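Local coordinates for protein putative cellulase CEL6 (Mycobacterium tuberculosis, PDB 1UP3) that probably hydrolyses internal beta-1,4-glucosidic bonds of cellulose as an endoglucanase of glycoside hydrolase family 6, at residues A[8-13]-A[245-250]; A[19-24]-A[278-283]; A[112-117]-A[256-261]. One frame throughout, in Å; residues are numbered along the deposited sequence. Where two conformers were deposited one is given.

Contact 1: residues A[8-13]-A[245-250]; sequences KPFYVD and PTTATA
The ring of Phe10 lies along residues Pro245 to Thr247, meeting two side chains and one backbone N, and so joins two loops at the surface of the family 6 alpha/beta-barrel: the N-terminal loop ahead of helix 17-24 and the loop that leads into strand 254-258, the last strand of the sheet. The apolar part is carried by CD2 and CZ of the phenyl ring. Its CD2 rests 3.9 Å from Pro245 CB, the pyrrolidine ring meeting the phenyl ring at a slant. Two atoms further round the ring, Phe10 CZ comes within 4.3 Å of Thr247 CG2, again from an oblique direction. CG of Phe10 stands opposite its own carbonyl carbon (chi1 -61°), a torsion that swings the ring across to the second loop. Between these two touches the contact turns to backbone: Thr246 N lies near the ring plane, at the edge, 4.1 Å from Phe10 CE2. CD2, CE2 and CZ, consecutive atoms of one ring, thus each meet a successive residue of 245-247. Further packing comes from outside, with Pro39 and Leu258 also touching Phe10, and Thr38 and Trp259 touching Pro245. Elsewhere on the N-terminal loop, Tyr11 packs edge-to-face with Tyr60 and hydrogen-bonds a glycol molecule (1PG), probably from the crystallisation liquor, and Asp13 forms a salt bridge with Arg262. Two short-range bonds shape the loop within 245-250. The CB of Thr246 points away from Phe10, and its hydroxyl turns to the chain ahead, forming an ST turn. Ala248 follows as the centre of an inverse gamma turn, closed by a weak bond from Thr249 N to Thr247 O. In the ST turn, Ala248 N donates to Thr246 OG1 over 3.0 Å, close to straight at 165°.

Contact 2: residues A[19-24]-A[278-283]; sequences MVAARN and GRFVSQ
Ala21 of helix 17-24 presents its methyl group to Phe280 and Ser282, where a loop runs into the first turn of helix 282-291; the contact is a small surface junction between the first helix of this family 6 catalytic domain and the N-terminal end of its last. Ala21 CB points toward the second segment and is met from two directions. The ring of Phe280 approaches obliquely, with CE2 3.8 Å from the methyl carbon. From the helix start comes the hydroxyl of Ser282, whose OG is 3.4 Å from Ala21 CB, a van der Waals touch. Phe280 and Ser282 are separated by Val281, which sits at the N-cap position with its side chain turned elsewhere, so the two flanking residues send their side chains to the same helix. They also meet each other, Ser282 OG lying 3.5 Å from Phe280 CE2, and together they form a shallow seat for the methyl. Phe280 carries CG anti to its backbone N (chi1 -174°), which carries the ring over to helix 17-24. There it also touches Ala17 and Ala18, so three alanines of the one helix lie against this ring. From helix 30-36, Leu32 packs on Ala21 as well, and backbone bonds of Gly278 and Arg279 to Ser266 and of Val281 to Gly264 hold the incoming loop. The helix turn bearing Ala21 is itself closed by Arg23 N bonding Met19 O at 2.9 Å.

Contact 3: residues A[112-117]-A[256-261]; sequences PATIIV and AYLWIK
Ile116 and Ile260 meet tip to tip across the interior of the domain, and theirs is the tight part of the contact. The delta methyls touch at 3.9 Å between Ile116 CD1 and Ile260 CD1, and the latter also lies 4.0 Å from Ile116 CG1. Both residues place CG1 opposite the carbonyl carbon, but the chains then differ: Ile116 folds back at chi2 (-61°), while Ile260 stays extended (177°) and brings its end methyl up to CD1 and CG1 of Ile116. Toward Thr114 and Leu258 the two backbones draw apart and packing is looser, with Leu258 CD1 4.4 Å from Thr114 CG2 and 4.5 Å from Ile116 CD1. This looser end is still buried: Phe10 covers Leu258, and Met70 and Leu5 lie on Thr114. Val215, Thr74 and Tyr156 from other strands also pack on Ile116. Beyond the tight end, Ile260 N and Lys261 N bond the carboxylate of Asp217, and the Ile260 side chain is about 10 Å from a bound glucose. Inward-facing residues of non-adjacent parallel strands, and of the loop just after the last, form the core of the distorted seven-stranded beta/alpha barrel of glycoside hydrolase family 6.

In the fold
From the N terminus, the chain passes 8-13, then helix 17-24 and, much later, strand 113-117 before any of these meets its partner. Contact 1 closes first, when the loop at 245-250 returns to 8-13; contact 3 follows as 256-261 reaches across to 112-117, and contact 2 last, as 278-283 comes back to 19-24. Contact 3 is therefore nested within contact 2, while contact 1 crosses both. Contacts 1 and 3 adjoin: Thr246 O probably accepts a hydrogen bond from Tyr257 N at 2.9 Å. Contact 2 lies about 22 Å from contact 1, centre to centre. Together they tie the N-terminal loop, the barrel interior and the two terminal helices.

Contact 1: residues A[8-13]-A[245-250]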
ATOM      1  N   LYS A   8      16.086  -7.372  -7.684  1.00 16.93           N
ATOM      2  CA  LYS A   8      16.308  -8.019  -6.383  1.00 15.57           C
ATOM      3  C   LYS A   8      15.063  -8.382  -5.649  1.00 12.95           C
ATOM      4  O   LYS A   8      13.996  -7.829  -5.935  1.00 12.51           O
ATOM      5  CB  LYS A   8      17.237  -7.205  -5.518  1.00 17.35           C
ATOM      6  CG  LYS A   8      16.727  -5.889  -5.192  1.00 16.87           C
ATOM      7  CD  LYS A   8      17.858  -4.981  -4.676  1.00 19.87           C
ATOM      8  CE  LYS A   8      17.425  -3.551  -4.625  1.00 20.78           C
ATOM      9  NZ  LYS A   8      17.177  -3.045  -6.026  1.00 27.90           N
ATOM     10  N   PRO A   9      15.161  -9.320  -4.719  1.00 11.01           N
ATOM     11  CA  PRO A   9      13.957  -9.732  -4.031  1.00 10.09           C
ATOM     12  C   PRO A   9      13.397  -8.609  -3.178  1.00  7.92           C
ATOM     13  O   PRO A   9      14.134  -7.723  -2.769  1.00 10.03           O
ATOM     14  CB  PRO A   9      14.401 -10.907  -3.165  1.00 10.80           C
ATOM     15  CG  PRO A   9      15.860 -10.720  -2.981  1.00 14.15           C
ATOM     16  CD  PRO A   9      16.361 -10.045  -4.244  1.00 12.43           C
ATOM     17  N   PHE A  10      12.091  -8.663  -2.926  1.00  7.92           N
ATOM     18  CA  PHE A  10      11.471  -7.737  -2.004  1.00  6.44           C
ATOM     19  C   PHE A  10      11.833  -8.132  -0.562  1.00  6.98           C
ATOM     20  O   PHE A  10      11.947  -9.314  -0.216  1.00  7.81           O
ATOM     21  CB  PHE A  10       9.954  -7.692  -2.224  1.00  6.38           C
ATOM     22  CG  PHE A  10       9.574  -7.238  -3.611  1.00  7.28           C
ATOM     23  CD1 PHE A  10       9.840  -5.956  -4.012  1.00  8.02           C
ATOM     24  CD2 PHE A  10       8.985  -8.122  -4.508  1.00 10.33           C
ATOM     25  CE1 PHE A  10       9.522  -5.517  -5.281  1.00  8.44           C
ATOM     26  CE2 PHE A  10       8.683  -7.696  -5.819  1.00 11.05           C
ATOM     27  CZ  PHE A  10       8.957  -6.413  -6.193  1.00 10.22           C
ATOM     28  N   TYR A  11      11.997  -7.124   0.284  1.00  6.60           N
ATOM     29  CA  TYR A  11      12.435  -7.338   1.670  1.00  7.05           C
ATOM     30  C   TYR A  11      11.375  -7.967   2.555  1.00  6.96           C
ATOM     31  O   TYR A  11      10.253  -7.479   2.613  1.00  8.15           O
ATOM     32  CB  TYR A  11      12.844  -6.004   2.248  1.00  7.23           C
ATOM     33  CG  TYR A  11      13.399  -6.016   3.666  1.00  7.51           C
ATOM     34  CD1 TYR A  11      14.460  -6.818   4.017  1.00  7.39           C
ATOM     35  CD2 TYR A  11      12.887  -5.161   4.625  1.00  8.61           C
ATOM     36  CE1 TYR A  11      14.985  -6.784   5.334  1.00  7.50           C
ATOM     37  CE2 TYR A  11      13.380  -5.138   5.891  1.00 10.09           C
ATOM     38  CZ  TYR A  11      14.431  -5.955   6.248  1.00 10.56           C
ATOM     39  OH  TYR A  11      14.911  -5.917   7.547  1.00 11.97           O
ATOM     40  N   VAL A  12      11.760  -9.039   3.246  1.00  7.61           N
ATOM     41  CA  VAL A  12      10.926  -9.657   4.257  1.00  8.30           C
ATOM     42  C   VAL A  12      11.272  -9.008   5.611  1.00  9.50           C
ATOM     43  O   VAL A  12      12.412  -9.130   6.097  1.00 10.62           O
ATOM     44  CB  VAL A  12      11.147 -11.125   4.290  1.00  8.61           C
ATOM     45  CG1 VAL A  12      10.333 -11.753   5.440  1.00  9.58           C
ATOM     46  CG2 VAL A  12      10.778 -11.756   2.945  1.00 10.07           C
ATOM     47  N   ASP A  13      10.291  -8.347   6.214  1.00  9.84           N
ATOM     48  CA  ASP A  13      10.438  -7.681   7.512  1.00 10.08           C
ATOM     49  C   ASP A  13      10.607  -8.757   8.595  1.00 10.93           C
ATOM     50  O   ASP A  13       9.672  -9.534   8.856  1.00  9.89           O
ATOM     51  CB  ASP A  13       9.180  -6.865   7.774  1.00 10.25           C
ATOM     52  CG  ASP A  13       9.226  -6.094   9.080  1.00 13.14           C
ATOM     53  OD1 ASP A  13      10.164  -6.319   9.888  1.00 12.76           O
ATOM     54  OD2 ASP A  13       8.270  -5.330   9.394  1.00 15.43           O
ATOM     55  N   PRO A 245       4.411 -11.882  -4.078  1.00  7.66           N
ATOM     56  CA  PRO A 245       5.050 -10.755  -4.769  1.00  6.31           C
ATOM     57  C   PRO A 245       6.023 -11.207  -5.851  1.00  6.90           C
ATOM     58  O   PRO A 245       6.820 -12.142  -5.664  1.00  7.05           O
ATOM     59  CB  PRO A 245       5.716  -9.970  -3.632  1.00  7.31           C
ATOM     60  CG  PRO A 245       4.884 -10.314  -2.434  1.00  7.78           C
ATOM     61  CD  PRO A 245       4.466 -11.721  -2.615  1.00  7.56           C
ATOM     62  N   THR A 246       5.954 -10.518  -6.988  1.00  6.35           N
ATOM     63  CA  THR A 246       6.706 -10.890  -8.192  1.00  6.88           C
ATOM     64  C   THR A 246       6.701  -9.778  -9.221  1.00  6.67           C
ATOM     65  O   THR A 246       5.777  -8.973  -9.273  1.00  6.54           O
ATOM     66  CB  THR A 246       6.156 -12.195  -8.812  1.00  7.19           C
ATOM     67  OG1 THR A 246       6.983 -12.610  -9.921  1.00 10.12           O
ATOM     68  CG2 THR A 246       4.750 -12.034  -9.397  1.00  8.72           C
ATOM     69  N   THR A 247       7.713  -9.762 -10.087  1.00  6.44           N
ATOM     70  CA  THR A 247       7.680  -8.897 -11.262  1.00  6.79           C
ATOM     71  C   THR A 247       7.250  -9.653 -12.521  1.00  7.71           C
ATOM     72  O   THR A 247       7.137  -9.038 -13.585  1.00  9.32           O
ATOM     73  CB  THR A 247       9.023  -8.198 -11.526  1.00  8.61           C
ATOM     74  OG1 THR A 247      10.052  -9.196 -11.666  1.00 11.35           O
ATOM     75  CG2 THR A 247       9.404  -7.312 -10.354  1.00  7.79           C
ATOM     76  N   ALA A 248       6.985 -10.947 -12.422  1.00  8.00           N
ATOM     77  CA  ALA A 248       6.489 -11.705 -13.570  1.00  9.17           C
ATOM     78  C   ALA A 248       4.989 -11.529 -13.663  1.00  8.82           C
ATOM     79  O   ALA A 248       4.225 -12.394 -13.269  1.00 11.58           O
ATOM     80  CB  ALA A 248       6.887 -13.189 -13.465  1.00 10.34           C
ATOM     81  N   THR A 249       4.562 -10.406 -14.216  1.00  7.45           N
ATOM     82  CA  THR A 249       3.148 -10.065 -14.268  1.00  7.97           C
ATOM     83  C   THR A 249       2.575 -10.280 -15.652  1.00  8.98           C
ATOM     84  O   THR A 249       3.314 -10.490 -16.639  1.00 10.20           O
ATOM     85  CB  THR A 249       2.922  -8.604 -13.966  1.00  8.20           C
ATOM     86  OG1 THR A 249       3.556  -7.817 -14.984  1.00  9.13           O
ATOM     87  CG2 THR A 249       3.573  -8.171 -12.676  1.00  8.56           C
ATOM     88  N   ALA A 250       1.252 -10.143 -15.720  1.00 10.06           N
ATOM     89  CA  ALA A 250       0.485 -10.370 -16.945  1.00 10.08           C
ATOM     90  C   ALA A 250      -0.035  -9.073 -17.547  1.00 10.95           C
ATOM     91  O   ALA A 250      -0.871  -9.090 -18.455  1.00 13.26           O
ATOM     92  CB  ALA A 250      -0.671 -11.396 -16.697  1.00 11.06           C
TER

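Contact 2: residues A[19-24]-A[278-283]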
ATOM      1  N   MET A  19       5.604 -12.462  11.718  1.00  7.44           N
ATOM      2  CA  MET A  19       6.805 -13.202  12.077  1.00  8.12           C
ATOM      3  C   MET A  19       6.815 -13.483  13.574  1.00  8.02           C
ATOM      4  O   MET A  19       7.151 -14.581  13.990  1.00  8.70           O
ATOM      5  CB  MET A  19       8.077 -12.441  11.630  1.00  8.51           C
ATOM      6  CG  MET A  19       9.338 -13.200  11.903  1.00 11.96           C
ATOM      7  SD  MET A  19       9.498 -14.642  10.851  1.00 14.51           S
ATOM      8  CE  MET A  19       9.941 -13.924   9.347  1.00 12.18           C
ATOM      9  N   VAL A  20       6.408 -12.511  14.369  1.00  8.15           N
ATOM     10  CA  VAL A  20       6.315 -12.705  15.825  1.00  9.65           C
ATOM     11  C   VAL A  20       5.313 -13.831  16.135  1.00  9.64           C
ATOM     12  O   VAL A  20       5.633 -14.763  16.878  1.00 10.07           O
ATOM     13  CB  VAL A  20       5.948 -11.411  16.525  1.00 10.60           C
ATOM     14  CG1 VAL A  20       5.563 -11.682  18.006  1.00 10.95           C
ATOM     15  CG2 VAL A  20       7.119 -10.454  16.448  1.00 12.43           C
ATOM     16  N   ALA A  21       4.135 -13.803  15.502  1.00  8.64           N
ATOM     17  CA  ALA A  21       3.174 -14.893  15.658  1.00  9.12           C
ATOM     18  C   ALA A  21       3.733 -16.238  15.208  1.00  9.02           C
ATOM     19  O   ALA A  21       3.518 -17.256  15.854  1.00  9.35           O
ATOM     20  CB  ALA A  21       1.857 -14.581  14.948  1.00  9.20           C
ATOM     21  N   ALA A  22       4.431 -16.271  14.072  1.00  8.78           N
ATOM     22  CA  ALA A  22       4.909 -17.542  13.516  1.00  9.01           C
ATOM     23  C   ALA A  22       5.962 -18.165  14.438  1.00  9.52           C
ATOM     24  O   ALA A  22       6.023 -19.383  14.607  1.00 10.94           O
ATOM     25  CB  ALA A  22       5.496 -17.307  12.155  1.00  9.69           C
ATOM     26  N   ARG A  23       6.784 -17.314  15.025  1.00 10.30           N
ATOM     27  CA  ARG A  23       7.830 -17.768  15.948  1.00 11.94           C
ATOM     28  C   ARG A  23       7.281 -18.217  17.299  1.00 12.13           C
ATOM     29  O   ARG A  23       7.871 -19.099  17.948  1.00 13.84           O
ATOM     30  CB  ARG A  23       8.884 -16.703  16.139  1.00 12.86           C
ATOM     31  CG  ARG A  23       9.751 -16.527  14.902  1.00 18.45           C
ATOM     32  CD  ARG A  23      10.946 -15.626  15.155  1.00 26.20           C
ATOM     33  NE  ARG A  23      10.644 -14.254  14.793  1.00 32.92           N
ATOM     34  CZ  ARG A  23      11.211 -13.172  15.331  1.00 37.17           C
ATOM     35  NH1 ARG A  23      12.117 -13.284  16.297  1.00 37.98           N
ATOM     36  NH2 ARG A  23      10.834 -11.956  14.910  1.00 38.38           N
ATOM     37  N   ASN A  24       6.147 -17.657  17.703  1.00 11.50           N
ATOM     38  CA  ASN A  24       5.503 -17.984  18.987  1.00 12.10           C
ATOM     39  C   ASN A  24       4.578 -19.192  18.899  1.00 12.48           C
ATOM     40  O   ASN A  24       4.266 -19.836  19.924  1.00 13.89           O
ATOM     41  CB  ASN A  24       4.685 -16.805  19.478  1.00 12.47           C
ATOM     42  CG  ASN A  24       5.496 -15.794  20.248  1.00 16.57           C
ATOM     43  OD1 ASN A  24       6.286 -16.140  21.139  1.00 17.55           O
ATOM     44  ND2 ASN A  24       5.261 -14.511  19.940  1.00 22.35           N
ATOM     45  N   GLY A 278      -5.572  -2.214  11.638  1.00  8.99           N
ATOM     46  CA  GLY A 278      -4.139  -2.402  11.703  1.00  9.41           C
ATOM     47  C   GLY A 278      -3.609  -3.399  12.717  1.00 10.22           C
ATOM     48  O   GLY A 278      -2.427  -3.796  12.660  1.00 12.27           O
ATOM     49  N   ARG A 279      -4.470  -3.829  13.636  1.00 10.32           N
ATOM     50  CA  ARG A 279      -4.098  -4.808  14.633  1.00 10.45           C
ATOM     51  C   ARG A 279      -3.999  -6.182  13.964  1.00  9.92           C
ATOM     52  O   ARG A 279      -4.913  -6.630  13.281  1.00  9.64           O
ATOM     53  CB  ARG A 279      -5.162  -4.853  15.739  1.00 11.82           C
ATOM     54  CG  ARG A 279      -5.185  -6.090  16.570  1.00 18.88           C
ATOM     55  CD  ARG A 279      -4.313  -6.102  17.820  1.00 27.75           C
ATOM     56  NE  ARG A 279      -3.705  -4.835  18.216  1.00 34.17           N
ATOM     57  CZ  ARG A 279      -4.348  -3.796  18.749  1.00 37.69           C
ATOM     58  NH1 ARG A 279      -5.666  -3.823  18.920  1.00 41.27           N
ATOM     59  NH2 ARG A 279      -3.672  -2.702  19.082  1.00 38.78           N
ATOM     60  N   PHE A 280      -2.879  -6.862  14.186  1.00 10.00           N
ATOM     61  CA  PHE A 280      -2.685  -8.198  13.648  1.00  9.40           C
ATOM     62  C   PHE A 280      -3.528  -9.224  14.383  1.00  9.90           C
ATOM     63  O   PHE A 280      -3.533  -9.278  15.621  1.00 11.00           O
ATOM     64  CB  PHE A 280      -1.208  -8.621  13.734  1.00  9.87           C
ATOM     65  CG  PHE A 280      -0.938  -9.912  13.070  1.00  7.46           C
ATOM     66  CD1 PHE A 280      -0.764  -9.993  11.693  1.00  9.15           C
ATOM     67  CD2 PHE A 280      -0.873 -11.088  13.802  1.00 10.07           C
ATOM     68  CE1 PHE A 280      -0.517 -11.211  11.063  1.00  9.25           C
ATOM     69  CE2 PHE A 280      -0.628 -12.323  13.156  1.00 10.52           C
ATOM     70  CZ  PHE A 280      -0.463 -12.386  11.811  1.00  9.93           C
ATOM     71  N   VAL A 281      -4.197 -10.070  13.623  1.00  8.63           N
ATOM     72  CA  VAL A 281      -5.052 -11.123  14.150  1.00  9.40           C
ATOM     73  C   VAL A 281      -4.575 -12.428  13.537  1.00  8.19           C
ATOM     74  O   VAL A 281      -4.784 -12.683  12.336  1.00  9.09           O
ATOM     75  CB  VAL A 281      -6.530 -10.898  13.775  1.00  9.47           C
ATOM     76  CG1 VAL A 281      -7.423 -11.957  14.413  1.00 10.82           C
ATOM     77  CG2 VAL A 281      -6.962  -9.526  14.177  1.00  9.93           C
ATOM     78  N   SER A 282      -3.950 -13.293  14.343  1.00  8.34           N
ATOM     79  CA  SER A 282      -3.423 -14.543  13.767  1.00  9.42           C
ATOM     80  C   SER A 282      -4.479 -15.332  13.006  1.00  8.34           C
ATOM     81  O   SER A 282      -4.208 -15.918  11.951  1.00  9.12           O
ATOM     82  CB  SER A 282      -2.783 -15.454  14.831  1.00  9.62           C
ATOM     83  OG  SER A 282      -1.550 -14.928  15.257  1.00 14.32           O
ATOM     84  N   GLN A 283      -5.690 -15.434  13.556  1.00  7.83           N
ATOM     85  CA  GLN A 283      -6.771 -16.174  12.928  1.00  8.07           C
ATOM     86  C   GLN A 283      -7.076 -15.653  11.528  1.00  7.94           C
ATOM     87  O   GLN A 283      -7.378 -16.424  10.643  1.00  7.71           O
ATOM     88  CB  GLN A 283      -8.051 -16.127  13.790  1.00  9.76           C
ATOM     89  CG  GLN A 283      -9.185 -16.950  13.198  1.00 12.97           C
ATOM     90  CD  GLN A 283      -8.924 -18.398  13.380  1.00 18.86           C
ATOM     91  OE1 GLN A 283      -8.765 -18.846  14.521  1.00 26.16           O
ATOM     92  NE2 GLN A 283      -8.793 -19.152  12.277  1.00 17.13           N
TER

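Contact 3: residues A[112-117]-A[256-261]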
ATOM      1  N   PRO A 112      17.738   2.758  -2.377  1.00  8.10           N
ATOM      2  CA  PRO A 112      16.642   2.098  -3.098  1.00  7.51           C
ATOM      3  C   PRO A 112      15.425   1.918  -2.202  1.00  7.84           C
ATOM      4  O   PRO A 112      15.551   1.528  -1.041  1.00  6.81           O
ATOM      5  CB  PRO A 112      17.215   0.724  -3.441  1.00  8.96           C
ATOM      6  CG  PRO A 112      18.638   0.923  -3.404  1.00  8.34           C
ATOM      7  CD  PRO A 112      18.911   1.863  -2.295  1.00  8.76           C
ATOM      8  N   ALA A 113      14.250   2.234  -2.730  1.00  6.86           N
ATOM      9  CA  ALA A 113      13.002   2.002  -2.009  1.00  7.07           C
ATOM     10  C   ALA A 113      11.853   2.027  -3.003  1.00  7.37           C
ATOM     11  O   ALA A 113      11.917   2.721  -4.024  1.00  8.91           O
ATOM     12  CB  ALA A 113      12.762   3.048  -0.883  1.00  7.05           C
ATOM     13  N   THR A 114      10.818   1.284  -2.682  1.00  7.30           N
ATOM     14  CA  THR A 114       9.531   1.364  -3.352  1.00  6.36           C
ATOM     15  C   THR A 114       8.568   2.052  -2.386  1.00  7.33           C
ATOM     16  O   THR A 114       8.518   1.678  -1.211  1.00  6.03           O
ATOM     17  CB  THR A 114       9.080  -0.044  -3.673  1.00  8.34           C
ATOM     18  OG1 THR A 114       9.992  -0.657  -4.583  1.00 10.66           O
ATOM     19  CG2 THR A 114       7.690  -0.073  -4.371  1.00  7.35           C
ATOM     20  N   ILE A 115       7.909   3.120  -2.837  1.00  8.26           N
ATOM     21  CA  ILE A 115       7.053   3.927  -1.973  1.00  8.99           C
ATOM     22  C   ILE A 115       5.658   3.928  -2.540  1.00  8.81           C
ATOM     23  O   ILE A 115       5.478   4.298  -3.693  1.00  8.91           O
ATOM     24  CB  ILE A 115       7.546   5.373  -1.831  1.00 10.50           C
ATOM     25  CG1 ILE A 115       9.056   5.429  -1.529  0.50  8.14           C
ATOM     26  CG2 ILE A 115       6.724   6.109  -0.752  0.50  9.61           C
ATOM     27  CD1 ILE A 115       9.487   4.802  -0.231  0.50  6.99           C
ATOM     28  N   ILE A 116       4.705   3.495  -1.721  1.00  5.50           N
ATOM     29  CA  ILE A 116       3.281   3.533  -2.035  1.00  5.34           C
ATOM     30  C   ILE A 116       2.715   4.779  -1.315  1.00  5.24           C
ATOM     31  O   ILE A 116       2.703   4.857  -0.085  1.00  5.41           O
ATOM     32  CB  ILE A 116       2.574   2.285  -1.561  1.00  5.66           C
ATOM     33  CG1 ILE A 116       3.271   0.991  -2.047  1.00  7.39           C
ATOM     34  CG2 ILE A 116       1.086   2.358  -1.934  1.00  6.28           C
ATOM     35  CD1 ILE A 116       3.320   0.893  -3.533  1.00  7.78           C
ATOM     36  N   VAL A 117       2.291   5.768  -2.085  1.00  4.87           N
ATOM     37  CA  VAL A 117       1.893   7.070  -1.537  1.00  5.14           C
ATOM     38  C   VAL A 117       0.371   7.098  -1.303  1.00  4.87           C
ATOM     39  O   VAL A 117      -0.436   7.144  -2.242  1.00  5.06           O
ATOM     40  CB  VAL A 117       2.258   8.228  -2.474  1.00  6.37           C
ATOM     41  CG1 VAL A 117       1.876   9.581  -1.876  1.00  7.00           C
ATOM     42  CG2 VAL A 117       3.716   8.211  -2.824  1.00  6.45           C
ATOM     43  N   ALA A 256       4.792  -4.922 -10.925  1.00  5.12           N
ATOM     44  CA  ALA A 256       4.797  -5.986  -9.932  1.00  5.11           C
ATOM     45  C   ALA A 256       3.439  -6.276  -9.359  1.00  5.97           C
ATOM     46  O   ALA A 256       2.568  -5.408  -9.334  1.00  5.80           O
ATOM     47  CB  ALA A 256       5.731  -5.611  -8.741  1.00  5.90           C
ATOM     48  N   TYR A 257       3.305  -7.491  -8.857  1.00  4.69           N
ATOM     49  CA  TYR A 257       2.327  -7.841  -7.828  1.00  4.62           C
ATOM     50  C   TYR A 257       3.031  -7.716  -6.490  1.00  4.92           C
ATOM     51  O   TYR A 257       4.136  -8.233  -6.344  1.00  6.10           O
ATOM     52  CB  TYR A 257       1.792  -9.269  -8.000  1.00  4.54           C
ATOM     53  CG  TYR A 257       1.256  -9.623  -9.362  1.00  6.25           C
ATOM     54  CD1 TYR A 257       0.751  -8.671 -10.204  1.00  5.37           C
ATOM     55  CD2 TYR A 257       1.285 -10.953  -9.796  1.00  6.77           C
ATOM     56  CE1 TYR A 257       0.257  -9.015 -11.489  1.00  4.56           C
ATOM     57  CE2 TYR A 257       0.824 -11.304 -11.034  1.00  8.15           C
ATOM     58  CZ  TYR A 257       0.316 -10.334 -11.879  1.00  7.41           C
ATOM     59  OH  TYR A 257      -0.125 -10.657 -13.125  1.00  7.89           O
ATOM     60  N   LEU A 258       2.457  -6.962  -5.563  1.00  5.60           N
ATOM     61  CA  LEU A 258       3.017  -6.763  -4.228  1.00  5.15           C
ATOM     62  C   LEU A 258       2.024  -7.151  -3.169  1.00  5.45           C
ATOM     63  O   LEU A 258       0.805  -7.159  -3.429  1.00  5.96           O
ATOM     64  CB  LEU A 258       3.440  -5.308  -3.991  1.00  6.25           C
ATOM     65  CG  LEU A 258       4.508  -4.720  -4.931  1.00  6.23           C
ATOM     66  CD1 LEU A 258       4.676  -3.238  -4.635  1.00  7.79           C
ATOM     67  CD2 LEU A 258       5.828  -5.505  -4.834  1.00 10.79           C
ATOM     68  N   TRP A 259       2.514  -7.436  -1.968  1.00  4.79           N
ATOM     69  CA  TRP A 259       1.581  -7.513  -0.823  1.00  5.29           C
ATOM     70  C   TRP A 259       1.734  -6.201  -0.063  1.00  6.10           C
ATOM     71  O   TRP A 259       2.736  -6.008   0.623  1.00  6.09           O
ATOM     72  CB  TRP A 259       1.877  -8.712   0.076  1.00  4.96           C
ATOM     73  CG  TRP A 259       1.446 -10.021  -0.495  1.00  4.71           C
ATOM     74  CD1 TRP A 259       1.049 -10.295  -1.793  1.00  3.94           C
ATOM     75  CD2 TRP A 259       1.370 -11.259   0.213  1.00  3.96           C
ATOM     76  NE1 TRP A 259       0.788 -11.633  -1.922  1.00  5.80           N
ATOM     77  CE2 TRP A 259       0.934 -12.242  -0.704  1.00  5.71           C
ATOM     78  CE3 TRP A 259       1.593 -11.631   1.537  1.00  5.72           C
ATOM     79  CZ2 TRP A 259       0.766 -13.585  -0.344  1.00  5.88           C
ATOM     80  CZ3 TRP A 259       1.397 -12.975   1.901  1.00  6.47           C
ATOM     81  CH2 TRP A 259       0.999 -13.918   0.951  1.00  6.70           C
ATOM     82  N   ILE A 260       0.823  -5.268  -0.303  1.00  4.44           N
ATOM     83  CA  ILE A 260       0.895  -3.943   0.304  1.00  5.04           C
ATOM     84  C   ILE A 260       0.220  -3.978   1.671  1.00  4.97           C
ATOM     85  O   ILE A 260       0.876  -3.786   2.704  1.00  4.50           O
ATOM     86  CB  ILE A 260       0.370  -2.868  -0.677  1.00  4.86           C
ATOM     87  CG1 ILE A 260       1.206  -2.933  -1.956  1.00  6.94           C
ATOM     88  CG2 ILE A 260       0.478  -1.474   0.002  1.00  4.45           C
ATOM     89  CD1 ILE A 260       0.787  -2.014  -3.047  1.00  8.35           C
ATOM     90  N   LYS A 261      -1.069  -4.288   1.699  1.00  5.72           N
ATOM     91  CA  LYS A 261      -1.727  -4.683   2.924  1.00  5.28           C
ATOM     92  C   LYS A 261      -1.029  -5.908   3.501  1.00  6.23           C
ATOM     93  O   LYS A 261      -0.590  -6.767   2.744  1.00  6.48           O
ATOM     94  CB  LYS A 261      -3.196  -5.004   2.625  1.00  6.39           C
ATOM     95  CG  LYS A 261      -3.996  -5.709   3.721  1.00  7.43           C
ATOM     96  CD  LYS A 261      -4.355  -4.787   4.810  1.00  9.14           C
ATOM     97  CE  LYS A 261      -5.039  -5.556   5.940  1.00 11.59           C
ATOM     98  NZ  LYS A 261      -5.708  -4.631   6.875  1.00 13.76           N
TER